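Local coordinates for phosphoribosylaminoimidazole carboxylase (Treponema denticola, PDB 5C5D), which catalyses the reversible carboxylation of 5-aminoimidazole ribonucleotide (AIR) with carbon dioxide to 4-carboxy-5-aminoimidazole ribonucleotide (CAIR) in de novo purine biosynthesis, at residues P3-L8 with R126-Y131; K20-L25 with Y32-G37; K26-E31 with N119-A124; Y62-G67 with G74-F79. The protein carries 1 engineered substitution. All coordinates share one frame; numbering follows the deposited sequence.

Contact 1 of 4, residues P3-L8 with R126-Y131; sequences PLVIIL and RIFSLY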
# COMPACT_ATOMS: atom_id res chain seq x y z
N PRO D 3 27.82 -29.86 -9.61
CA PRO D 3 26.61 -29.06 -9.75
C PRO D 3 26.68 -28.02 -10.87
O PRO D 3 27.76 -27.62 -11.29
CB PRO D 3 26.49 -28.39 -8.38
CG PRO D 3 27.11 -29.38 -7.43
CD PRO D 3 28.29 -29.90 -8.21
N LEU D 4 25.50 -27.60 -11.33
CA LEU D 4 25.36 -26.58 -12.36
C LEU D 4 24.19 -25.68 -11.99
O LEU D 4 23.12 -26.16 -11.63
CB LEU D 4 25.11 -27.22 -13.73
CG LEU D 4 24.88 -26.23 -14.85
CD1 LEU D 4 26.15 -25.41 -15.05
CD2 LEU D 4 24.49 -26.94 -16.14
N VAL D 5 24.37 -24.37 -12.10
CA VAL D 5 23.28 -23.44 -11.91
C VAL D 5 23.05 -22.72 -13.23
O VAL D 5 23.96 -22.11 -13.76
CB VAL D 5 23.58 -22.40 -10.83
CG1 VAL D 5 22.45 -21.37 -10.75
CG2 VAL D 5 23.76 -23.06 -9.47
N ILE D 6 21.83 -22.79 -13.73
CA ILE D 6 21.47 -22.12 -14.95
C ILE D 6 20.79 -20.83 -14.54
O ILE D 6 19.75 -20.86 -13.90
CB ILE D 6 20.52 -22.95 -15.83
CG1 ILE D 6 21.18 -24.28 -16.24
CG2 ILE D 6 20.10 -22.13 -17.03
CD1 ILE D 6 21.02 -25.43 -15.24
N ILE D 7 21.39 -19.71 -14.92
CA ILE D 7 20.82 -18.40 -14.65
C ILE D 7 20.13 -17.95 -15.90
O ILE D 7 20.78 -17.68 -16.91
CB ILE D 7 21.90 -17.39 -14.26
CG1 ILE D 7 22.69 -17.92 -13.06
CG2 ILE D 7 21.26 -16.03 -13.93
CD1 ILE D 7 23.92 -17.08 -12.72
N LEU D 8 18.80 -17.91 -15.87
CA LEU D 8 18.00 -17.58 -17.06
C LEU D 8 17.23 -16.30 -16.84
O LEU D 8 16.44 -16.19 -15.89
CB LEU D 8 17.04 -18.73 -17.39
CG LEU D 8 16.06 -18.42 -18.52
CD1 LEU D 8 16.75 -18.11 -19.83
CD2 LEU D 8 15.09 -19.58 -18.67
N ARG D 126 23.66 -23.64 -0.68
CA ARG D 126 23.21 -24.39 0.49
C ARG D 126 22.28 -25.53 0.12
O ARG D 126 22.21 -26.53 0.85
CB ARG D 126 22.58 -23.42 1.51
CG ARG D 126 23.66 -22.51 2.06
CD ARG D 126 23.10 -21.39 2.92
NE ARG D 126 22.66 -21.88 4.21
CZ ARG D 126 22.06 -21.12 5.10
NH1 ARG D 126 21.80 -19.85 4.82
NH2 ARG D 126 21.68 -21.63 6.26
N ILE D 127 21.60 -25.43 -1.02
CA ILE D 127 20.81 -26.56 -1.53
C ILE D 127 21.74 -27.70 -1.93
O ILE D 127 21.52 -28.85 -1.51
CB ILE D 127 19.92 -26.12 -2.71
CG1 ILE D 127 18.69 -25.40 -2.15
CG2 ILE D 127 19.49 -27.33 -3.54
CD1 ILE D 127 17.98 -24.56 -3.12
N PHE D 128 22.81 -27.42 -2.68
CA PHE D 128 23.74 -28.49 -3.06
C PHE D 128 24.45 -29.03 -1.82
O PHE D 128 24.80 -30.22 -1.78
CB PHE D 128 24.79 -28.02 -4.07
CG PHE D 128 24.22 -27.55 -5.38
CD1 PHE D 128 23.44 -28.38 -6.18
CD2 PHE D 128 24.49 -26.27 -5.84
CE1 PHE D 128 22.93 -27.94 -7.40
CE2 PHE D 128 24.00 -25.83 -7.06
CZ PHE D 128 23.21 -26.66 -7.84
N SER D 129 24.64 -28.19 -0.81
CA SER D 129 25.44 -28.56 0.35
C SER D 129 24.82 -29.67 1.19
O SER D 129 25.52 -30.27 1.99
CB SER D 129 25.69 -27.35 1.24
OG SER D 129 24.59 -27.15 2.12
N LEU D 130 23.52 -29.92 1.04
CA LEU D 130 22.88 -31.05 1.74
C LEU D 130 23.53 -32.39 1.36
O LEU D 130 23.48 -33.37 2.13
CB LEU D 130 21.38 -31.10 1.44
CG LEU D 130 20.51 -29.88 1.74
CD1 LEU D 130 19.05 -30.30 1.63
CD2 LEU D 130 20.82 -29.20 3.04
N TYR D 131 24.13 -32.45 0.17
CA TYR D 131 24.75 -33.69 -0.32
C TYR D 131 26.21 -33.51 -0.74
O TYR D 131 26.91 -34.50 -1.02
CB TYR D 131 23.96 -34.24 -1.50
CG TYR D 131 22.56 -34.71 -1.16
CD1 TYR D 131 22.30 -36.04 -0.86
CD2 TYR D 131 21.49 -33.83 -1.15
CE1 TYR D 131 21.05 -36.47 -0.55
CE2 TYR D 131 20.21 -34.29 -0.83
CZ TYR D 131 20.00 -35.59 -0.54
OH TYR D 131 18.72 -36.05 -0.23
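Pro-3 turns its CB-CG edge onto one face of the Phe-128 ring, and this is the tight part of the contact. Pro-3 CB sits 3.5 Å from the centroid of the Phe-128 ring and only 3° off its normal, a CH-pi contact over the middle of the face. Pro-3 CG is further along the same face, 4.0 Å from Phe-128 CG. Val-5 meets the ring differently: its CG2 approaches the edge in the ring plane, 3.7 Å from Phe-128 CE2. With chi1 at 175° this methyl lies beside the backbone N of Val-5, on the side of the ring. Leu-4 adds its backbone, with O 3.8 Å from Phe-128 CZ. The partly exposed residues Ser-129 to Tyr-131 do not touch 3-8; Ser-129 OG turns back to Arg-126 O (2.8 Å), and Tyr-131 stacks on Tyr-131 of the second subunit, which also packs on Pro-3 and Phe-128. Phe-128, near the end of helix 117-129, thus covers the start of strand 4-9, which lies between strands 31-36 and 60-65, with Leu-61 of strand 60-65 and Ile-135 of helix 133-157 also against its ring.

Contact 2 of 4, residues K20-L25 with Y32-G37; sequences KIASEL and YAIRIG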
# COMPACT_ATOMS: atom_id res chain seq x y z
N LYS D 20 25.73 -10.37 -10.90
CA LYS D 20 25.92 -10.36 -9.45
C LYS D 20 25.74 -11.74 -8.89
O LYS D 20 26.47 -12.14 -7.98
CB LYS D 20 24.96 -9.41 -8.76
CG LYS D 20 25.37 -7.96 -8.92
CD LYS D 20 24.39 -7.06 -8.25
CE LYS D 20 24.92 -5.66 -8.21
NZ LYS D 20 24.28 -4.97 -7.10
N ILE D 21 24.77 -12.46 -9.43
CA ILE D 21 24.54 -13.82 -8.97
C ILE D 21 25.69 -14.72 -9.39
O ILE D 21 26.19 -15.51 -8.60
CB ILE D 21 23.22 -14.39 -9.53
CG1 ILE D 21 22.07 -13.52 -9.05
CG2 ILE D 21 23.01 -15.85 -9.07
CD1 ILE D 21 20.72 -13.83 -9.74
N ALA D 22 26.12 -14.59 -10.64
CA ALA D 22 27.15 -15.48 -11.16
C ALA D 22 28.44 -15.24 -10.40
O ALA D 22 29.14 -16.18 -10.03
CB ALA D 22 27.34 -15.26 -12.65
N SER D 23 28.74 -13.97 -10.15
CA SER D 23 29.94 -13.60 -9.42
C SER D 23 29.98 -14.30 -8.07
O SER D 23 31.02 -14.81 -7.64
CB SER D 23 30.02 -12.08 -9.22
OG SER D 23 30.30 -11.44 -10.44
N GLU D 24 28.85 -14.33 -7.40
CA GLU D 24 28.82 -14.93 -6.08
C GLU D 24 28.93 -16.46 -6.20
O GLU D 24 29.61 -17.09 -5.40
CB GLU D 24 27.54 -14.52 -5.32
CG GLU D 24 27.70 -14.58 -3.82
CD GLU D 24 28.61 -13.48 -3.29
OE1 GLU D 24 29.11 -12.68 -4.09
OE2 GLU D 24 28.79 -13.41 -2.05
N LEU D 25 28.29 -17.06 -7.21
CA LEU D 25 28.42 -18.51 -7.40
C LEU D 25 29.88 -18.91 -7.65
O LEU D 25 30.33 -19.97 -7.24
CB LEU D 25 27.54 -19.00 -8.55
CG LEU D 25 26.04 -18.96 -8.33
CD1 LEU D 25 25.33 -19.20 -9.67
CD2 LEU D 25 25.62 -19.97 -7.30
N TYR D 32 28.22 -22.14 -13.47
CA TYR D 32 26.96 -21.50 -13.88
C TYR D 32 26.92 -21.31 -15.40
O TYR D 32 27.95 -21.36 -16.10
CB TYR D 32 26.76 -20.14 -13.17
CG TYR D 32 27.81 -19.14 -13.54
CD1 TYR D 32 27.71 -18.43 -14.72
CD2 TYR D 32 28.90 -18.90 -12.71
CE1 TYR D 32 28.69 -17.53 -15.09
CE2 TYR D 32 29.86 -17.99 -13.06
CZ TYR D 32 29.76 -17.31 -14.26
OH TYR D 32 30.71 -16.39 -14.65
N ALA D 33 25.70 -21.18 -15.91
CA ALA D 33 25.46 -20.77 -17.28
C ALA D 33 24.53 -19.60 -17.23
O ALA D 33 23.64 -19.58 -16.41
CB ALA D 33 24.86 -21.90 -18.07
N ILE D 34 24.77 -18.59 -18.08
CA ILE D 34 23.89 -17.44 -18.19
C ILE D 34 23.23 -17.44 -19.55
O ILE D 34 23.90 -17.51 -20.58
CB ILE D 34 24.64 -16.13 -18.01
CG1 ILE D 34 25.22 -16.08 -16.61
CG2 ILE D 34 23.70 -14.94 -18.25
CD1 ILE D 34 26.10 -14.87 -16.35
N ARG D 35 21.90 -17.37 -19.52
CA ARG D 35 21.09 -17.45 -20.73
C ARG D 35 19.98 -16.41 -20.70
O ARG D 35 19.59 -15.92 -19.65
CB ARG D 35 20.48 -18.83 -20.90
CG ARG D 35 21.48 -20.00 -20.88
CD ARG D 35 22.39 -19.93 -22.08
NE ARG D 35 21.68 -20.01 -23.36
CZ ARG D 35 21.35 -21.14 -23.99
NH1 ARG D 35 21.69 -22.33 -23.50
NH2 ARG D 35 20.74 -21.07 -25.16
N ILE D 36 19.49 -16.11 -21.89
CA ILE D 36 18.40 -15.18 -22.08
C ILE D 36 17.23 -15.82 -22.82
O ILE D 36 17.41 -16.47 -23.84
CB ILE D 36 18.88 -13.95 -22.89
CG1 ILE D 36 19.94 -13.18 -22.10
CG2 ILE D 36 17.73 -12.99 -23.17
CD1 ILE D 36 20.70 -12.15 -22.94
N GLY D 37 16.03 -15.62 -22.30
CA GLY D 37 14.84 -16.08 -22.97
C GLY D 37 13.61 -15.64 -22.22
O GLY D 37 13.58 -15.66 -20.99
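CH-pi contact dominates where Ala-22 meets Tyr-32. The methyl CB of Ala-22 stands over the centre of the Tyr-32 ring, 3.5 Å from the centroid and 11° off the normal. It is 3.6 Å from Tyr-32 CZ, and Ala-22 O comes just as near to Tyr-32 CE2. The ring reaches this place because CG of Tyr-32 lies between the backbone N and the carbonyl carbon (chi1 64°), which stands the ring up from the strand toward the helix. The two segments belong to the beta-alpha-beta unit of strand 4-9, helix 15-27 and strand 31-36; short axes of helix and strand run antiparallel at 170°, 9.4 Å apart, as expected for a crossover helix returning to a parallel sheet. Two further apolar contacts lie beside this pair. Leu-25 CD1 touches Tyr-32 CB at 3.9 Å, and Ile-34, two residues further along the strand, extends CD1 to within 3.9 Å of Ala-22 CB. Ala-22 and Leu-25 also rest on Ile-7 and Val-5 of strand 4-9. Polar links go to the third subunit: Tyr-32 OH makes a weak hydrogen bond to its Arg-159, while Arg-35 forms a salt bridge with Asp-154 of that same subunit.

Contact 3 of 4, residues K26-E31 with N119-A124; sequences KTFGIE and NAALLA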
# COMPACT_ATOMS: atom_id res chain seq x y z
N LYS D 26 30.63 -18.04 -8.31
CA LYS D 26 32.02 -18.35 -8.60
C LYS D 26 32.83 -18.45 -7.32
O LYS D 26 33.74 -19.27 -7.24
CB LYS D 26 32.61 -17.29 -9.52
CG LYS D 26 33.94 -17.68 -10.10
CD LYS D 26 34.30 -16.81 -11.28
CE LYS D 26 35.50 -17.37 -12.02
NZ LYS D 26 35.81 -16.57 -13.24
N THR D 27 32.49 -17.64 -6.32
CA THR D 27 33.19 -17.68 -5.04
C THR D 27 32.95 -19.02 -4.32
O THR D 27 33.82 -19.48 -3.59
CB THR D 27 32.76 -16.53 -4.10
OG1 THR D 27 31.41 -16.72 -3.67
CG2 THR D 27 32.86 -15.19 -4.79
N PHE D 28 31.79 -19.64 -4.53
CA PHE D 28 31.48 -20.96 -3.95
C PHE D 28 32.01 -22.13 -4.77
O PHE D 28 31.89 -23.29 -4.36
CB PHE D 28 29.97 -21.14 -3.78
CG PHE D 28 29.33 -20.18 -2.82
CD1 PHE D 28 29.66 -20.20 -1.48
CD2 PHE D 28 28.38 -19.26 -3.25
CE1 PHE D 28 29.07 -19.32 -0.60
CE2 PHE D 28 27.77 -18.38 -2.36
CZ PHE D 28 28.13 -18.40 -1.04
N GLY D 29 32.59 -21.84 -5.94
CA GLY D 29 33.15 -22.87 -6.79
C GLY D 29 32.09 -23.65 -7.58
O GLY D 29 32.28 -24.82 -7.93
N ILE D 30 31.00 -22.97 -7.88
CA ILE D 30 29.84 -23.59 -8.54
C ILE D 30 29.74 -23.12 -9.99
O ILE D 30 29.66 -21.91 -10.26
CB ILE D 30 28.52 -23.27 -7.79
CG1 ILE D 30 28.54 -23.91 -6.40
CG2 ILE D 30 27.31 -23.75 -8.58
CD1 ILE D 30 27.51 -23.39 -5.44
N GLU D 31 29.75 -24.07 -10.92
CA GLU D 31 29.62 -23.73 -12.33
C GLU D 31 28.25 -23.14 -12.59
O GLU D 31 27.23 -23.64 -12.07
CB GLU D 31 29.83 -24.96 -13.23
CG GLU D 31 29.83 -24.60 -14.73
CD GLU D 31 30.09 -25.79 -15.66
OE1 GLU D 31 30.38 -26.91 -15.19
OE2 GLU D 31 29.98 -25.57 -16.88
N ASN D 119 22.15 -13.60 -2.14
CA ASN D 119 21.39 -14.59 -1.37
C ASN D 119 20.84 -15.65 -2.28
O ASN D 119 20.70 -16.78 -1.86
CB ASN D 119 20.27 -13.93 -0.55
CG ASN D 119 20.81 -13.25 0.70
OD1 ASN D 119 21.91 -13.57 1.14
ND2 ASN D 119 20.08 -12.28 1.25
N ALA D 120 20.57 -15.33 -3.53
CA ALA D 120 20.13 -16.39 -4.44
C ALA D 120 21.30 -17.37 -4.66
O ALA D 120 21.12 -18.60 -4.69
CB ALA D 120 19.64 -15.82 -5.78
N ALA D 121 22.50 -16.85 -4.78
CA ALA D 121 23.69 -17.70 -4.91
C ALA D 121 23.94 -18.53 -3.66
O ALA D 121 24.25 -19.72 -3.75
CB ALA D 121 24.90 -16.86 -5.22
N LEU D 122 23.80 -17.91 -2.50
CA LEU D 122 24.01 -18.62 -1.24
C LEU D 122 22.98 -19.71 -1.04
O LEU D 122 23.33 -20.83 -0.62
CB LEU D 122 23.98 -17.64 -0.06
CG LEU D 122 24.20 -18.21 1.34
CD1 LEU D 122 25.56 -18.87 1.49
CD2 LEU D 122 24.00 -17.11 2.39
N LEU D 123 21.73 -19.42 -1.37
CA LEU D 123 20.69 -20.44 -1.25
C LEU D 123 21.02 -21.59 -2.18
O LEU D 123 20.89 -22.75 -1.80
CB LEU D 123 19.30 -19.90 -1.58
CG LEU D 123 18.18 -20.95 -1.73
CD1 LEU D 123 17.94 -21.70 -0.45
CD2 LEU D 123 16.90 -20.29 -2.19
N ALA D 124 21.40 -21.29 -3.41
CA ALA D 124 21.75 -22.37 -4.34
C ALA D 124 22.87 -23.23 -3.74
O ALA D 124 22.82 -24.48 -3.76
CB ALA D 124 22.16 -21.83 -5.68
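Two helices that cover one side of the parallel sheet, 15-27 and 117-129, meet here at the end of the first, where the chain turns through a Schellman motif at Gly-29. Phe-28, just before that glycine, carries the contact. Its CG is anti to the carbonyl carbon (chi1 -63°), and the ring is thereby directed across to helix 117-129. Phe-28 CZ touches Leu-122 CD1 at 3.6 Å, while Phe-28 CE2 lies against the helix backbone, 3.9 Å from Leu-122 CA and 4.0 Å from Ala-121 O. The Ala-121 methyl is looser, its CB 4.3 Å from Phe-28 CE2. The Leu-122 side chain reaches the ring through CD1. Elsewhere the Phe-28 ring meets that of Tyr-142 in helix 133-157 with the planes at about 50°, so the aromatic group fills the junction of three helices. Leu-122 also packs on Ser-110 of the second subunit. Gly-29 N bonds back to Lys-26 O (3.1 Å), Ile-30 N probably to Leu-25 O (also 3.1 Å), and the phi of Gly-29 is positive, 78°. Here the Schellman motif ends the crossover helix of the beta-alpha-beta unit 4-9, 15-27, 31-36 and turns the chain into strand 31-36.

Contact 4 of 4, residues Y62-G67 with G74-F79; sequences YITIAG and GFVDGF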
# COMPACT_ATOMS: atom_id res chain seq x y z
N TYR D 62 17.91 -23.88 -11.38
CA TYR D 62 17.67 -22.75 -12.25
C TYR D 62 17.38 -21.54 -11.40
O TYR D 62 16.58 -21.64 -10.47
CB TYR D 62 16.50 -23.04 -13.19
CG TYR D 62 16.74 -24.24 -14.08
CD1 TYR D 62 16.54 -25.53 -13.60
CD2 TYR D 62 17.13 -24.09 -15.40
CE1 TYR D 62 16.77 -26.63 -14.42
CE2 TYR D 62 17.34 -25.17 -16.22
CZ TYR D 62 17.15 -26.45 -15.73
OH TYR D 62 17.37 -27.56 -16.51
N ILE D 63 18.03 -20.43 -11.70
CA ILE D 63 17.71 -19.15 -11.06
C ILE D 63 17.12 -18.28 -12.15
O ILE D 63 17.78 -17.98 -13.15
CB ILE D 63 18.93 -18.49 -10.41
CG1 ILE D 63 19.51 -19.39 -9.32
CG2 ILE D 63 18.56 -17.12 -9.83
CD1 ILE D 63 20.82 -18.82 -8.70
N THR D 64 15.87 -17.86 -11.96
CA THR D 64 15.11 -17.17 -12.99
C THR D 64 14.89 -15.71 -12.65
O THR D 64 14.47 -15.36 -11.56
CB THR D 64 13.78 -17.87 -13.22
OG1 THR D 64 13.16 -18.09 -11.93
CG2 THR D 64 14.03 -19.20 -13.95
N ILE D 65 15.25 -14.87 -13.61
CA ILE D 65 15.25 -13.41 -13.45
C ILE D 65 14.33 -12.73 -14.44
O ILE D 65 14.60 -12.76 -15.62
CB ILE D 65 16.64 -12.84 -13.68
CG1 ILE D 65 17.64 -13.48 -12.71
CG2 ILE D 65 16.67 -11.34 -13.49
CD1 ILE D 65 19.09 -13.24 -13.16
N ALA D 66 13.24 -12.13 -13.98
CA ALA D 66 12.35 -11.43 -14.89
C ALA D 66 11.75 -10.23 -14.18
O ALA D 66 11.26 -10.37 -13.05
CB ALA D 66 11.27 -12.33 -15.40
N GLY D 67 11.79 -9.08 -14.85
CA GLY D 67 11.20 -7.89 -14.28
C GLY D 67 9.73 -7.76 -14.59
O GLY D 67 9.13 -8.62 -15.25
N GLY D 74 7.61 -19.09 -12.88
CA GLY D 74 6.62 -20.16 -12.87
C GLY D 74 6.68 -21.05 -14.10
O GLY D 74 6.44 -22.25 -14.00
N PHE D 75 6.97 -20.47 -15.26
CA PHE D 75 7.06 -21.23 -16.50
C PHE D 75 8.16 -22.25 -16.42
O PHE D 75 7.96 -23.42 -16.72
CB PHE D 75 7.30 -20.26 -17.64
CG PHE D 75 7.37 -20.91 -18.98
CD1 PHE D 75 6.22 -21.27 -19.64
CD2 PHE D 75 8.59 -21.16 -19.57
CE1 PHE D 75 6.28 -21.86 -20.89
CE2 PHE D 75 8.66 -21.76 -20.84
CZ PHE D 75 7.50 -22.10 -21.48
N VAL D 76 9.32 -21.80 -15.99
CA VAL D 76 10.46 -22.69 -15.86
C VAL D 76 10.21 -23.71 -14.76
O VAL D 76 10.45 -24.90 -14.93
CB VAL D 76 11.74 -21.90 -15.55
CG1 VAL D 76 12.91 -22.83 -15.21
CG2 VAL D 76 12.10 -20.98 -16.73
N ASP D 77 9.72 -23.25 -13.61
CA ASP D 77 9.42 -24.16 -12.51
C ASP D 77 8.40 -25.25 -12.88
O ASP D 77 8.51 -26.40 -12.44
CB ASP D 77 8.90 -23.38 -11.31
CG ASP D 77 8.93 -24.20 -10.08
OD1 ASP D 77 10.01 -24.26 -9.43
OD2 ASP D 77 7.89 -24.81 -9.78
N GLY D 78 7.43 -24.91 -13.72
CA GLY D 78 6.47 -25.91 -14.16
C GLY D 78 7.02 -26.93 -15.15
O GLY D 78 6.44 -27.99 -15.34
N PHE D 79 8.13 -26.59 -15.78
CA PHE D 79 8.73 -27.44 -16.80
C PHE D 79 9.80 -28.39 -16.24
O PHE D 79 9.81 -29.59 -16.57
CB PHE D 79 9.36 -26.57 -17.90
CG PHE D 79 9.81 -27.38 -19.08
CD1 PHE D 79 8.94 -27.63 -20.13
CD2 PHE D 79 11.07 -27.94 -19.11
CE1 PHE D 79 9.33 -28.42 -21.19
CE2 PHE D 79 11.47 -28.73 -20.18
CZ PHE D 79 10.59 -28.96 -21.22
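Val-76 faces Thr-64 within the beta-alpha-beta unit of strand 60-65, helix 72-79 and strand 84-86, in the parallel sheet of the AIR carboxylase fold. Followed outward, Val-76 begins with CB, which already lies 3.9 Å from Thr-64 CG2. From there the two methyls divide the strand surface between them. CG1, set anti to the backbone N by a chi1 of 172°, stands 4.0 Å from Thr-64 CG2 and 4.1 Å from Tyr-62 CB, thus bridging the two alternate strand residues that point at the helix. CG2, anti to the carbonyl carbon, meets the Thr-64 methyl alone of the strand residues. Val-76 also touches Leu-8 of strand 4-9, which extends the apolar patch to the neighbouring strand. Thr-64 separates its two branches by character: CG2 goes to the valine, whereas OG1 is hydrogen-bonded to Ser-73 OG and to Ile-85 O. Tyr-62 contributes only its CB to the closest approach, and Tyr-62 OH is hydrogen-bonded to Glu-54 OE2. Beyond the strand end lies Gly-67, which binds substrate, so the packing is in the element leading to the active site. From the flank of the helix, Asp-77 forms a salt bridge with Arg-126 of the second subunit. The closest pair in the contact is the methyl-to-methyl meeting of Thr-64 CG2 and Val-76 CG2, tip to tip at 3.8 Å.

How the contacts relate
Contacts 1, 2 and 4 set helices on one parallel sheet, with strand 4-9 between strands 31-36 and 60-65; contact 3 joins two of the helices that cover it. Contact 1 spans the longest stretch and encloses the others; contact 2 closes before contact 4 opens, and contacts 2 and 3 interleave. Centres of contacts 1 and 3 are about 7 Å apart, both using helix 117-129, whereas contacts 2 and 3 share helix 15-27. Contact 4 lies on the opposite side of the chain's centre from contact 3, about 18 Å away between centres. Helices cover both faces; contacts 1, 3 and 4 also reach the second subunit and contact 2 the third, tying the fold into the octamer.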